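Local structure of ribosomal RNA processing protein 6 (Trypanosoma brucei brucei, 4NLC) at residues T8-V13 with V128-Y133; E53-K58 with H252-S257; E153-L158 with L164-L169; Q177-P182 with D231-L236. The protein probably acts as a 3'-5' exoribonuclease of the nuclear exosome in ribosomal RNA processing, the chain being the catalytic core of the longer protein. The protein carries 1 engineered substitution. One frame throughout, in Å; residues are numbered along the deposited sequence.

Contact 1: T8-V13 with V128-Y133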
loop_
_atom_site.group_PDB
_atom_site.type_symbol
_atom_site.label_atom_id
_atom_site.label_comp_id
_atom_site.label_asym_id
_atom_site.label_seq_id
_atom_site.Cartn_x
_atom_site.Cartn_y
_atom_site.Cartn_z
ATOM N N THR A 8 -14.691 12.150 2.125
ATOM C CA THR A 8 -14.930 12.014 3.567
ATOM C C THR A 8 -13.621 12.326 4.322
ATOM O O THR A 8 -13.620 12.299 5.555
ATOM C CB THR A 8 -15.402 10.578 3.948
ATOM O OG1 THR A 8 -14.275 9.690 4.020
ATOM C CG2 THR A 8 -16.477 10.019 3.023
ATOM N N PHE A 9 -12.495 12.545 3.600
ATOM C CA PHE A 9 -11.215 12.808 4.275
ATOM C C PHE A 9 -11.246 14.126 5.025
ATOM O O PHE A 9 -11.785 15.104 4.515
ATOM C CB PHE A 9 -9.996 12.714 3.333
ATOM C CG PHE A 9 -9.642 11.352 2.756
ATOM C CD1 PHE A 9 -10.354 10.208 3.120
ATOM C CD2 PHE A 9 -8.596 11.218 1.839
ATOM C CE1 PHE A 9 -10.047 8.959 2.558
ATOM C CE2 PHE A 9 -8.268 9.964 1.302
ATOM C CZ PHE A 9 -8.994 8.841 1.670
ATOM N N GLU A 10 -10.737 14.126 6.269
ATOM C CA GLU A 10 -10.681 15.317 7.129
ATOM C C GLU A 10 -9.647 16.285 6.546
ATOM O O GLU A 10 -9.793 17.504 6.654
ATOM C CB GLU A 10 -10.321 14.938 8.577
ATOM C CG GLU A 10 -11.365 14.070 9.275
ATOM C CD GLU A 10 -12.683 14.733 9.623
ATOM O OE1 GLU A 10 -12.682 15.670 10.455
ATOM O OE2 GLU A 10 -13.726 14.291 9.087
ATOM N N HIS A 11 -8.636 15.711 5.876
ATOM C CA HIS A 11 -7.559 16.418 5.205
ATOM C C HIS A 11 -7.535 15.968 3.722
ATOM O O HIS A 11 -7.351 14.774 3.460
ATOM C CB HIS A 11 -6.204 16.116 5.896
ATOM C CG HIS A 11 -6.231 16.133 7.401
ATOM N ND1 HIS A 11 -6.817 15.101 8.128
ATOM C CD2 HIS A 11 -5.698 17.028 8.269
ATOM C CE1 HIS A 11 -6.630 15.408 9.407
ATOM N NE2 HIS A 11 -5.963 16.560 9.542
ATOM N N PRO A 12 -7.750 16.882 2.743
ATOM C CA PRO A 12 -7.655 16.477 1.320
ATOM C C PRO A 12 -6.204 16.107 0.932
ATOM O O PRO A 12 -5.269 16.599 1.567
ATOM C CB PRO A 12 -8.160 17.708 0.563
ATOM C CG PRO A 12 -7.858 18.840 1.462
ATOM C CD PRO A 12 -7.964 18.337 2.876
ATOM N N VAL A 13 -6.019 15.202 -0.061
ATOM C CA VAL A 13 -4.686 14.723 -0.437
ATOM C C VAL A 13 -3.961 15.717 -1.377
ATOM O O VAL A 13 -4.558 16.228 -2.326
ATOM C CB VAL A 13 -4.679 13.257 -0.979
ATOM C CG1 VAL A 13 -3.250 12.739 -1.156
ATOM C CG2 VAL A 13 -5.445 12.315 -0.044
ATOM N N VAL A 128 -11.807 5.579 10.270
ATOM C CA VAL A 128 -10.969 6.155 11.346
ATOM C C VAL A 128 -9.599 6.637 10.798
ATOM O O VAL A 128 -8.643 6.773 11.568
ATOM C CB VAL A 128 -10.849 5.248 12.621
ATOM C CG1 VAL A 128 -12.224 4.968 13.217
ATOM C CG2 VAL A 128 -10.117 3.947 12.340
ATOM N N ARG A 129 -9.544 6.983 9.476
ATOM C CA ARG A 129 -8.350 7.497 8.797
ATOM C C ARG A 129 -7.637 8.567 9.596
ATOM O O ARG A 129 -6.431 8.452 9.816
ATOM C CB ARG A 129 -8.686 8.042 7.396
ATOM C CG ARG A 129 -7.455 8.514 6.609
ATOM C CD ARG A 129 -7.887 9.056 5.261
ATOM N NE ARG A 129 -6.850 9.841 4.592
ATOM C CZ ARG A 129 -5.879 9.315 3.850
ATOM N NH1 ARG A 129 -5.803 7.997 3.678
ATOM N NH2 ARG A 129 -4.982 10.096 3.271
ATOM N N ALA A 130 -8.393 9.591 10.046
ATOM C CA ALA A 130 -7.895 10.750 10.792
ATOM C C ALA A 130 -7.368 10.400 12.189
ATOM O O ALA A 130 -6.650 11.202 12.779
ATOM C CB ALA A 130 -9.001 11.792 10.917
ATOM N N ASN A 131 -7.717 9.206 12.711
ATOM C CA ASN A 131 -7.368 8.773 14.067
ATOM C C ASN A 131 -6.337 7.661 14.143
ATOM O O ASN A 131 -6.011 7.210 15.245
ATOM C CB ASN A 131 -8.664 8.319 14.780
ATOM C CG ASN A 131 -9.830 9.239 14.497
ATOM O OD1 ASN A 131 -10.729 8.938 13.704
ATOM N ND2 ASN A 131 -9.775 10.423 15.047
ATOM N N MET A 132 -5.847 7.187 12.994
ATOM C CA MET A 132 -4.910 6.057 12.954
ATOM C C MET A 132 -3.576 6.333 13.683
ATOM O O MET A 132 -2.932 5.391 14.142
ATOM C CB MET A 132 -4.684 5.578 11.520
ATOM C CG MET A 132 -5.881 4.854 10.923
ATOM S SD MET A 132 -6.340 3.357 11.817
ATOM C CE MET A 132 -5.051 2.245 11.245
ATOM N N TYR A 133 -3.229 7.627 13.873
ATOM C CA TYR A 133 -2.025 8.059 14.592
ATOM C C TYR A 133 -1.997 7.497 16.028
ATOM O O TYR A 133 -0.917 7.333 16.607
ATOM C CB TYR A 133 -1.910 9.592 14.591
ATOM C CG TYR A 133 -2.958 10.304 15.427
ATOM C CD1 TYR A 133 -2.748 10.553 16.775
ATOM C CD2 TYR A 133 -4.124 10.794 14.851
ATOM C CE1 TYR A 133 -3.684 11.248 17.540
ATOM C CE2 TYR A 133 -5.066 11.498 15.604
ATOM C CZ TYR A 133 -4.854 11.694 16.958
ATOM O OH TYR A 133 -5.774 12.365 17.728
HETATM O O HOH W 1 -8.178 12.164 6.503
#
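The guanidinium of R129 lies flat on the ring of F9, the two planes only 7° from parallel and their centres 3.9 Å apart. CD and NE both lie over the ring, R129 CD 3.5 Å from F9 CE1, and R129 CZ is shifted toward F9 CE2, 3.6 Å away. One face of the ring therefore receives a CH-pi contact and a cation-pi contact from a single side chain. R129 gets there as an extended rod, CG anti to the backbone N (chi1 -176°) and straight on to NE. V13 crosses it at about a right angle and brings CG2 to 4.0 Å from R129 NH2. Closer to the backbones, E10 CG touches A130 CB at 3.7 Å, and a water accepts weak hydrogen bonds from E10 N and R129 NE. The guanidinium also makes a salt bridge, from NH1 to OD1 of D161 in helix 152-162, and is thus shared between the ring face and a carboxylate. The whole is an arginine-aromatic cation-pi stack, fastening the N-terminal arm to the surface of the 3'-5' exonuclease domain, on the 3-10 turn that precedes helix 136-140.

Contact 2: E53-K58 with H252-S257; sequences EQLLLK and HVFQES
L55 and Q54 approach the ring of F254 from the loop that precedes strand 71-74, and the contact is small and entirely apolar. Its tighter part is the pair L55 CD2 and F254 CD2, 3.9 Å apart, with F254 CE2 slightly farther from the same methyl. The leucine comes in obliquely to the ring and also packs on L250 and L251. Q54 adds its CB, 4.2 Å from F254 CZ, while its chain bends at chi2 (-71°) and carries the amide away to hydrogen bonds with Y230 and E92. F254 also makes an edge-to-face contact with F170. Beyond this the two segments part. On the exposed side of the loop the extended side chain of K58 reaches E53, K58 NZ lying 2.8 Å from E53 OE1 on the anti side, somewhat out of the carboxylate plane. S257 OG turns back along the helix to V253 O, 2.7 Å away, and also bonds to D171 N; S257 N reaches V253 O from the opposite face of the carbonyl plane. The polar ends of Q54, E53, K58 and S257 thus have their partners elsewhere, and what joins 53-58 to 252-257 is van der Waals packing on F254, without a direct hydrogen bond.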
loop_
_atom_site.group_PDB
_atom_site.type_symbol
_atom_site.label_atom_id
_atom_site.label_comp_id
_atom_site.label_asym_id
_atom_site.label_seq_id
_atom_site.Cartn_x
_atom_site.Cartn_y
_atom_site.Cartn_z
ATOM N N GLU A 53 13.940 -12.403 24.225
ATOM C CA GLU A 53 12.993 -13.529 24.309
ATOM C C GLU A 53 12.563 -14.005 22.904
ATOM O O GLU A 53 12.267 -15.180 22.716
ATOM C CB GLU A 53 11.754 -13.157 25.140
ATOM C CG GLU A 53 11.978 -13.108 26.644
ATOM C CD GLU A 53 12.235 -14.430 27.347
ATOM O OE1 GLU A 53 11.365 -15.329 27.274
ATOM O OE2 GLU A 53 13.288 -14.545 28.016
ATOM N N GLN A 54 12.554 -13.089 21.915
ATOM C CA GLN A 54 12.170 -13.425 20.538
ATOM C C GLN A 54 13.239 -14.245 19.812
ATOM O O GLN A 54 12.921 -14.892 18.822
ATOM C CB GLN A 54 11.797 -12.163 19.722
ATOM C CG GLN A 54 10.580 -11.416 20.260
ATOM C CD GLN A 54 9.262 -12.125 20.067
ATOM O OE1 GLN A 54 9.152 -13.120 19.359
ATOM N NE2 GLN A 54 8.215 -11.605 20.672
ATOM N N LEU A 55 14.491 -14.221 20.305
ATOM C CA LEU A 55 15.632 -14.915 19.690
ATOM C C LEU A 55 15.918 -16.315 20.263
ATOM O O LEU A 55 16.855 -16.971 19.802
ATOM C CB LEU A 55 16.885 -14.025 19.726
ATOM C CG LEU A 55 16.646 -12.622 19.156
ATOM C CD1 LEU A 55 17.512 -11.584 19.834
ATOM C CD2 LEU A 55 16.719 -12.600 17.623
ATOM N N LEU A 56 15.070 -16.802 21.199
ATOM C CA LEU A 56 15.153 -18.141 21.803
ATOM C C LEU A 56 14.341 -19.174 21.021
ATOM O O LEU A 56 13.372 -18.823 20.338
ATOM C CB LEU A 56 14.600 -18.110 23.244
ATOM C CG LEU A 56 15.300 -17.220 24.263
ATOM C CD1 LEU A 56 14.420 -17.006 25.459
ATOM C CD2 LEU A 56 16.648 -17.814 24.680
ATOM N N LEU A 57 14.683 -20.460 21.175
ATOM C CA LEU A 57 13.912 -21.526 20.544
ATOM C C LEU A 57 12.713 -21.807 21.454
ATOM O O LEU A 57 12.890 -22.173 22.617
ATOM C CB LEU A 57 14.768 -22.784 20.305
ATOM C CG LEU A 57 14.138 -23.882 19.420
ATOM C CD1 LEU A 57 14.219 -23.531 17.932
ATOM C CD2 LEU A 57 14.805 -25.230 19.670
ATOM N N LYS A 58 11.499 -21.537 20.943
ATOM C CA LYS A 58 10.247 -21.712 21.667
ATOM C C LYS A 58 9.244 -22.565 20.916
ATOM O O LYS A 58 9.209 -22.540 19.682
ATOM C CB LYS A 58 9.617 -20.349 22.007
ATOM C CG LYS A 58 10.205 -19.738 23.277
ATOM C CD LYS A 58 9.575 -18.413 23.672
ATOM C CE LYS A 58 10.464 -17.693 24.658
ATOM N NZ LYS A 58 9.734 -16.637 25.398
ATOM N N HIS A 252 19.619 -12.347 11.317
ATOM C CA HIS A 252 19.787 -11.817 9.951
ATOM C C HIS A 252 18.423 -11.374 9.373
ATOM O O HIS A 252 18.314 -10.297 8.795
ATOM C CB HIS A 252 20.481 -12.833 9.028
ATOM C CG HIS A 252 20.605 -12.364 7.612
ATOM N ND1 HIS A 252 21.524 -11.403 7.249
ATOM C CD2 HIS A 252 19.902 -12.732 6.515
ATOM C CE1 HIS A 252 21.352 -11.208 5.954
ATOM N NE2 HIS A 252 20.381 -11.977 5.470
ATOM N N VAL A 253 17.382 -12.167 9.605
ATOM C CA VAL A 253 16.042 -11.874 9.098
ATOM C C VAL A 253 15.444 -10.651 9.820
ATOM O O VAL A 253 14.894 -9.770 9.164
ATOM C CB VAL A 253 15.144 -13.129 9.102
ATOM C CG1 VAL A 253 13.729 -12.778 8.678
ATOM C CG2 VAL A 253 15.722 -14.187 8.155
ATOM N N PHE A 254 15.643 -10.548 11.140
ATOM C CA PHE A 254 15.241 -9.373 11.911
ATOM C C PHE A 254 15.987 -8.145 11.385
ATOM O O PHE A 254 15.397 -7.080 11.322
ATOM C CB PHE A 254 15.559 -9.568 13.396
ATOM C CG PHE A 254 14.410 -10.138 14.192
ATOM C CD1 PHE A 254 13.316 -9.340 14.540
ATOM C CD2 PHE A 254 14.431 -11.456 14.623
ATOM C CE1 PHE A 254 12.255 -9.862 15.291
ATOM C CE2 PHE A 254 13.355 -11.984 15.360
ATOM C CZ PHE A 254 12.286 -11.180 15.701
ATOM N N GLN A 255 17.264 -8.317 10.965
ATOM C CA GLN A 255 18.108 -7.233 10.428
ATOM C C GLN A 255 17.636 -6.755 9.074
ATOM O O GLN A 255 17.533 -5.551 8.851
ATOM C CB GLN A 255 19.604 -7.623 10.415
ATOM C CG GLN A 255 20.193 -7.572 11.833
ATOM C CD GLN A 255 21.462 -8.366 12.059
ATOM O OE1 GLN A 255 21.835 -9.268 11.299
ATOM N NE2 GLN A 255 22.118 -8.083 13.166
ATOM N N GLU A 256 17.315 -7.702 8.183
ATOM C CA GLU A 256 16.787 -7.411 6.854
ATOM C C GLU A 256 15.421 -6.726 6.942
ATOM O O GLU A 256 15.195 -5.771 6.206
ATOM C CB GLU A 256 16.762 -8.685 5.996
ATOM C CG GLU A 256 18.162 -9.190 5.682
ATOM C CD GLU A 256 18.896 -8.419 4.602
ATOM O OE1 GLU A 256 19.608 -7.445 4.939
ATOM O OE2 GLU A 256 18.773 -8.802 3.417
ATOM N N SER A 257 14.526 -7.205 7.851
ATOM C CA SER A 257 13.196 -6.631 8.117
ATOM C C SER A 257 13.315 -5.180 8.646
ATOM O O SER A 257 12.532 -4.333 8.244
ATOM C CB SER A 257 12.426 -7.483 9.121
ATOM O OG SER A 257 12.379 -8.846 8.727
#

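Contact 3: E153-L158 with L164-L169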
loop_
_atom_site.group_PDB
_atom_site.type_symbol
_atom_site.label_atom_id
_atom_site.label_comp_id
_atom_site.label_asym_id
_atom_site.label_seq_id
_atom_site.Cartn_x
_atom_site.Cartn_y
_atom_site.Cartn_z
ATOM N N GLU A 153 5.263 -2.677 0.411
ATOM C CA GLU A 153 4.200 -1.692 0.169
ATOM C C GLU A 153 3.562 -1.194 1.468
ATOM O O GLU A 153 3.336 0.011 1.623
ATOM C CB GLU A 153 3.159 -2.229 -0.824
ATOM C CG GLU A 153 3.750 -2.477 -2.211
ATOM C CD GLU A 153 3.055 -1.858 -3.412
ATOM O OE1 GLU A 153 2.448 -2.620 -4.201
ATOM O OE2 GLU A 153 3.180 -0.626 -3.607
ATOM N N ASP A 154 3.339 -2.114 2.428
ATOM C CA ASP A 154 2.730 -1.805 3.720
ATOM C C ASP A 154 3.456 -0.717 4.463
ATOM O O ASP A 154 2.816 0.207 4.980
ATOM C CB ASP A 154 2.618 -3.064 4.588
ATOM C CG ASP A 154 1.583 -4.050 4.099
ATOM O OD1 ASP A 154 1.064 -3.862 2.988
ATOM O OD2 ASP A 154 1.242 -4.969 4.858
ATOM N N VAL A 155 4.788 -0.826 4.507
ATOM C CA VAL A 155 5.682 0.116 5.188
ATOM C C VAL A 155 5.442 1.520 4.616
ATOM O O VAL A 155 5.361 2.489 5.356
ATOM C CB VAL A 155 7.180 -0.359 5.037
ATOM C CG1 VAL A 155 8.184 0.766 5.299
ATOM C CG2 VAL A 155 7.463 -1.564 5.932
ATOM N N ARG A 156 5.329 1.602 3.299
ATOM C CA ARG A 156 5.112 2.843 2.562
ATOM C C ARG A 156 3.697 3.389 2.814
ATOM O O ARG A 156 3.530 4.555 3.126
ATOM C CB ARG A 156 5.384 2.595 1.060
ATOM C CG ARG A 156 6.877 2.598 0.756
ATOM C CD ARG A 156 7.174 2.042 -0.631
ATOM N NE ARG A 156 8.483 1.385 -0.658
ATOM C CZ ARG A 156 9.617 1.974 -1.024
ATOM N NH1 ARG A 156 9.619 3.247 -1.406
ATOM N NH2 ARG A 156 10.753 1.295 -1.020
ATOM N N TRP A 157 2.694 2.546 2.677
ATOM C CA TRP A 157 1.282 2.873 2.882
ATOM C C TRP A 157 1.030 3.506 4.235
ATOM O O TRP A 157 0.406 4.573 4.291
ATOM C CB TRP A 157 0.421 1.615 2.703
ATOM C CG TRP A 157 0.437 1.065 1.298
ATOM C CD1 TRP A 157 0.852 1.709 0.165
ATOM C CD2 TRP A 157 -0.009 -0.235 0.882
ATOM N NE1 TRP A 157 0.680 0.894 -0.933
ATOM C CE2 TRP A 157 0.137 -0.300 -0.524
ATOM C CE3 TRP A 157 -0.573 -1.336 1.553
ATOM C CZ2 TRP A 157 -0.241 -1.429 -1.271
ATOM C CZ3 TRP A 157 -0.928 -2.464 0.815
ATOM C CH2 TRP A 157 -0.770 -2.499 -0.582
ATOM N N LEU A 158 1.564 2.873 5.327
ATOM C CA LEU A 158 1.418 3.330 6.712
ATOM C C LEU A 158 1.901 4.761 6.861
ATOM O O LEU A 158 1.297 5.547 7.577
ATOM C CB LEU A 158 2.198 2.401 7.684
ATOM C CG LEU A 158 1.574 1.022 8.034
ATOM C CD1 LEU A 158 2.495 0.230 8.961
ATOM C CD2 LEU A 158 0.272 1.177 8.733
ATOM N N LEU A 164 2.484 6.398 10.264
ATOM C CA LEU A 164 2.823 5.228 11.084
ATOM C C LEU A 164 4.123 4.551 10.629
ATOM O O LEU A 164 4.354 4.357 9.431
ATOM C CB LEU A 164 1.649 4.217 11.191
ATOM C CG LEU A 164 0.419 4.705 11.966
ATOM C CD1 LEU A 164 -0.745 3.717 11.873
ATOM C CD2 LEU A 164 0.753 4.949 13.410
ATOM N N TYR A 165 4.971 4.195 11.617
ATOM C CA TYR A 165 6.301 3.615 11.466
ATOM C C TYR A 165 6.503 2.418 12.408
ATOM O O TYR A 165 6.098 2.460 13.581
ATOM C CB TYR A 165 7.366 4.688 11.729
ATOM C CG TYR A 165 7.242 5.889 10.815
ATOM C CD1 TYR A 165 6.421 6.969 11.153
ATOM C CD2 TYR A 165 7.940 5.949 9.614
ATOM C CE1 TYR A 165 6.293 8.070 10.311
ATOM C CE2 TYR A 165 7.854 7.064 8.786
ATOM C CZ TYR A 165 6.996 8.102 9.117
ATOM O OH TYR A 165 6.899 9.184 8.286
ATOM N N ILE A 166 7.165 1.362 11.878
ATOM C CA ILE A 166 7.347 0.092 12.565
ATOM C C ILE A 166 8.725 -0.072 13.217
ATOM O O ILE A 166 9.743 -0.136 12.540
ATOM C CB ILE A 166 7.004 -1.100 11.628
ATOM C CG1 ILE A 166 5.746 -0.811 10.781
ATOM C CG2 ILE A 166 6.796 -2.368 12.452
ATOM C CD1 ILE A 166 5.768 -1.473 9.343
ATOM N N VAL A 167 8.729 -0.146 14.548
ATOM C CA VAL A 167 9.903 -0.406 15.360
ATOM C C VAL A 167 9.790 -1.914 15.673
ATOM O O VAL A 167 8.809 -2.358 16.264
ATOM C CB VAL A 167 9.936 0.482 16.640
ATOM C CG1 VAL A 167 11.042 0.039 17.597
ATOM C CG2 VAL A 167 10.099 1.962 16.284
ATOM N N ASN A 168 10.759 -2.687 15.208
ATOM C CA ASN A 168 10.830 -4.142 15.332
ATOM C C ASN A 168 9.801 -4.865 14.458
ATOM O O ASN A 168 8.931 -5.621 14.916
ATOM C CB ASN A 168 10.824 -4.632 16.772
ATOM C CG ASN A 168 12.216 -4.624 17.343
ATOM O OD1 ASN A 168 13.223 -4.779 16.627
ATOM N ND2 ASN A 168 12.312 -4.425 18.633
ATOM N N LEU A 169 9.976 -4.642 13.164
ATOM C CA LEU A 169 9.245 -5.312 12.134
ATOM C C LEU A 169 9.892 -6.680 11.947
ATOM O O LEU A 169 11.123 -6.809 12.017
ATOM C CB LEU A 169 9.364 -4.515 10.794
ATOM C CG LEU A 169 8.858 -5.217 9.500
ATOM C CD1 LEU A 169 7.359 -5.346 9.499
ATOM C CD2 LEU A 169 9.308 -4.472 8.252
HETATM O O HOH W 2 6.104 2.671 8.003
#
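A single water grips two carbonyls across this contact, donating to V155 O and to L164 O at 2.8 Å each. It bridges the middle of helix 152-162 and the chain that leaves it, in the helix-to-strand return of the RNase H-like exonuclease fold, where the helix passes its chain on to the edge strand 169-171. Nearer the turn, L164 N donates to L158 O at 3.1 Å. The bond is nearly straight at the hydrogen (170°), yet the donor stands well above the carbonyl plane. Alongside these polar links the side chains close up. L158, its CG beside the backbone N (chi1 -77°) and its chain then extended to CD1, crosses I166 at about a right angle, with L158 CD1 3.7 Å from I166 CD1, while L158 CB lies 4.0 Å from L164 CB. F139 of helix 136-140 backs both L164 and I166, and L97 of strand 92-100 packs on L158. The same I166 CD1 also meets V155 CG2 at 3.8 Å, and that valine methyl touches L169 CD2 at 4.2 Å.

Contact 4: Q177-P182 with D231-L236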
loop_
_atom_site.group_PDB
_atom_site.type_symbol
_atom_site.label_atom_id
_atom_site.label_comp_id
_atom_site.label_asym_id
_atom_site.label_seq_id
_atom_site.Cartn_x
_atom_site.Cartn_y
_atom_site.Cartn_z
ATOM N N GLN A 177 12.462 -16.203 1.961
ATOM C CA GLN A 177 13.499 -15.927 0.952
ATOM C C GLN A 177 14.890 -16.372 1.477
ATOM O O GLN A 177 15.659 -17.007 0.746
ATOM C CB GLN A 177 13.546 -14.420 0.642
ATOM C CG GLN A 177 12.401 -13.908 -0.218
ATOM C CD GLN A 177 12.551 -12.420 -0.424
ATOM O OE1 GLN A 177 12.169 -11.612 0.418
ATOM N NE2 GLN A 177 13.223 -12.030 -1.490
ATOM N N ASN A 178 15.203 -16.020 2.754
ATOM C CA ASN A 178 16.476 -16.371 3.395
ATOM C C ASN A 178 16.661 -17.869 3.640
ATOM O O ASN A 178 17.784 -18.299 3.802
ATOM C CB ASN A 178 16.679 -15.570 4.679
ATOM C CG ASN A 178 17.211 -14.202 4.344
ATOM O OD1 ASN A 178 18.390 -14.014 4.030
ATOM N ND2 ASN A 178 16.328 -13.256 4.237
ATOM N N LEU A 179 15.572 -18.648 3.665
ATOM C CA LEU A 179 15.584 -20.102 3.817
ATOM C C LEU A 179 15.553 -20.756 2.429
ATOM O O LEU A 179 15.469 -21.986 2.327
ATOM C CB LEU A 179 14.358 -20.575 4.621
ATOM C CG LEU A 179 14.324 -20.281 6.098
ATOM C CD1 LEU A 179 12.899 -20.312 6.616
ATOM C CD2 LEU A 179 15.215 -21.228 6.863
ATOM N N HIS A 180 15.644 -19.916 1.361
ATOM C CA HIS A 180 15.659 -20.321 -0.039
ATOM C C HIS A 180 14.380 -21.083 -0.378
ATOM O O HIS A 180 14.427 -22.156 -0.991
ATOM C CB HIS A 180 16.929 -21.150 -0.376
ATOM C CG HIS A 180 18.233 -20.433 -0.221
ATOM N ND1 HIS A 180 18.301 -19.066 0.074
ATOM C CD2 HIS A 180 19.491 -20.925 -0.295
ATOM C CE1 HIS A 180 19.594 -18.790 0.161
ATOM N NE2 HIS A 180 20.346 -19.874 -0.065
ATOM N N MET A 181 13.234 -20.572 0.070
ATOM C CA MET A 181 12.027 -21.305 -0.249
ATOM C C MET A 181 10.919 -20.368 -0.783
ATOM O O MET A 181 11.105 -19.145 -0.749
ATOM C CB MET A 181 11.552 -22.260 0.910
ATOM C CG MET A 181 11.537 -21.713 2.285
ATOM S SD MET A 181 11.459 -23.022 3.581
ATOM C CE MET A 181 9.760 -23.695 3.327
ATOM N N PRO A 182 9.802 -20.926 -1.337
ATOM C CA PRO A 182 8.692 -20.065 -1.803
ATOM C C PRO A 182 8.218 -19.127 -0.692
ATOM O O PRO A 182 8.355 -19.437 0.489
ATOM C CB PRO A 182 7.617 -21.071 -2.234
ATOM C CG PRO A 182 8.402 -22.318 -2.590
ATOM C CD PRO A 182 9.478 -22.360 -1.536
ATOM N N ASP A 231 6.221 -18.354 14.360
ATOM C CA ASP A 231 6.812 -19.327 15.293
ATOM C C ASP A 231 7.565 -20.443 14.524
ATOM O O ASP A 231 8.718 -20.730 14.828
ATOM C CB ASP A 231 5.718 -19.960 16.172
ATOM C CG ASP A 231 5.049 -19.074 17.198
ATOM O OD1 ASP A 231 5.568 -17.975 17.466
ATOM O OD2 ASP A 231 4.031 -19.500 17.767
ATOM N N ARG A 232 6.935 -21.003 13.487
ATOM C CA ARG A 232 7.528 -22.052 12.647
ATOM C C ARG A 232 8.775 -21.593 11.860
ATOM O O ARG A 232 9.765 -22.335 11.792
ATOM C CB ARG A 232 6.464 -22.651 11.720
ATOM C CG ARG A 232 5.388 -23.492 12.456
ATOM C CD ARG A 232 5.853 -24.856 12.961
ATOM N NE ARG A 232 6.383 -25.712 11.890
ATOM C CZ ARG A 232 5.648 -26.474 11.083
ATOM N NH1 ARG A 232 4.324 -26.519 11.219
ATOM N NH2 ARG A 232 6.229 -27.196 10.136
ATOM N N LEU A 233 8.741 -20.358 11.296
ATOM C CA LEU A 233 9.899 -19.795 10.576
ATOM C C LEU A 233 11.059 -19.490 11.530
ATOM O O LEU A 233 12.213 -19.693 11.159
ATOM C CB LEU A 233 9.512 -18.558 9.770
ATOM C CG LEU A 233 8.589 -18.819 8.581
ATOM C CD1 LEU A 233 8.067 -17.512 8.008
ATOM C CD2 LEU A 233 9.290 -19.628 7.522
ATOM N N LYS A 234 10.747 -19.037 12.769
ATOM C CA LYS A 234 11.761 -18.794 13.811
ATOM C C LYS A 234 12.534 -20.064 14.116
ATOM O O LYS A 234 13.757 -20.015 14.163
ATOM C CB LYS A 234 11.125 -18.271 15.114
ATOM C CG LYS A 234 10.977 -16.763 15.130
ATOM C CD LYS A 234 10.056 -16.265 16.233
ATOM C CE LYS A 234 10.424 -16.656 17.639
ATOM N NZ LYS A 234 9.774 -15.769 18.648
ATOM N N GLN A 235 11.834 -21.201 14.276
ATOM C CA GLN A 235 12.470 -22.510 14.549
ATOM C C GLN A 235 13.363 -22.955 13.390
ATOM O O GLN A 235 14.467 -23.418 13.635
ATOM C CB GLN A 235 11.430 -23.590 14.866
ATOM C CG GLN A 235 10.577 -23.257 16.081
ATOM C CD GLN A 235 9.411 -24.196 16.244
ATOM O OE1 GLN A 235 8.900 -24.782 15.289
ATOM N NE2 GLN A 235 8.935 -24.321 17.460
ATOM N N LEU A 236 12.903 -22.777 12.136
ATOM C CA LEU A 236 13.669 -23.115 10.936
ATOM C C LEU A 236 14.906 -22.227 10.780
ATOM O O LEU A 236 15.941 -22.708 10.346
ATOM C CB LEU A 236 12.794 -23.002 9.675
ATOM C CG LEU A 236 11.821 -24.148 9.424
ATOM C CD1 LEU A 236 10.771 -23.750 8.389
ATOM C CD2 LEU A 236 12.566 -25.431 8.993
#
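With CG beside the backbone N (chi1 -72°) and the branch carried onward by chi2 of 158°, L179 brings both methyls against helix 226-238. L179 CD1 meets L233 CD2 at 3.8 Å, the two side chains crossing obliquely, and also lies 4.1 Å from L236 CB. Against L236 the crossing is close to a right angle, and the other methyl, L179 CD2, settles 3.9 Å from L236 O and touches L236 CB as well. L233, with CG beside its own backbone N (chi1 -68°), presents CD2 to L179 CD1. L179 is the first residue to leave helical geometry after helix 172-178, and the helix ends there in a Schellman motif: H180, with positive phi, is its C-prime residue, H180 N bonding to Q177 O at 3.0 Å and M181 N going back to L176 O. The capped end places L179 beside helix 226-238 of the exonuclease domain. F192 of helix 185-193 lies against both L233 and L236, while L233 also packs on T172, A175 and L176 of helix 172-178. C240, just past helix 226-238, touches L179.

How the contacts relate
From the N terminus, residues 8-13 pair with 128-133 in contact 1, closing a loop that holds the strands from 23-25 to 120-123. Residues 53-58 start contact 2 within that loop but meet 252-257 far outside it, so contacts 1 and 2 cross. Contacts 3 and 4 follow contact 1 in series and both nest inside the long loop closed by contact 2. Contact 3 closes a short loop of five residues between helix 152-162 and edge strand 169-171; contact 4 joins the end of helix 172-178 to helix 226-238. L169 of contact 3 packs on S257 of contact 2, M132 of contact 1 on L164 of contact 3, and K58 O probably accepts a hydrogen bond from Q235 NE2 between contacts 2 and 4.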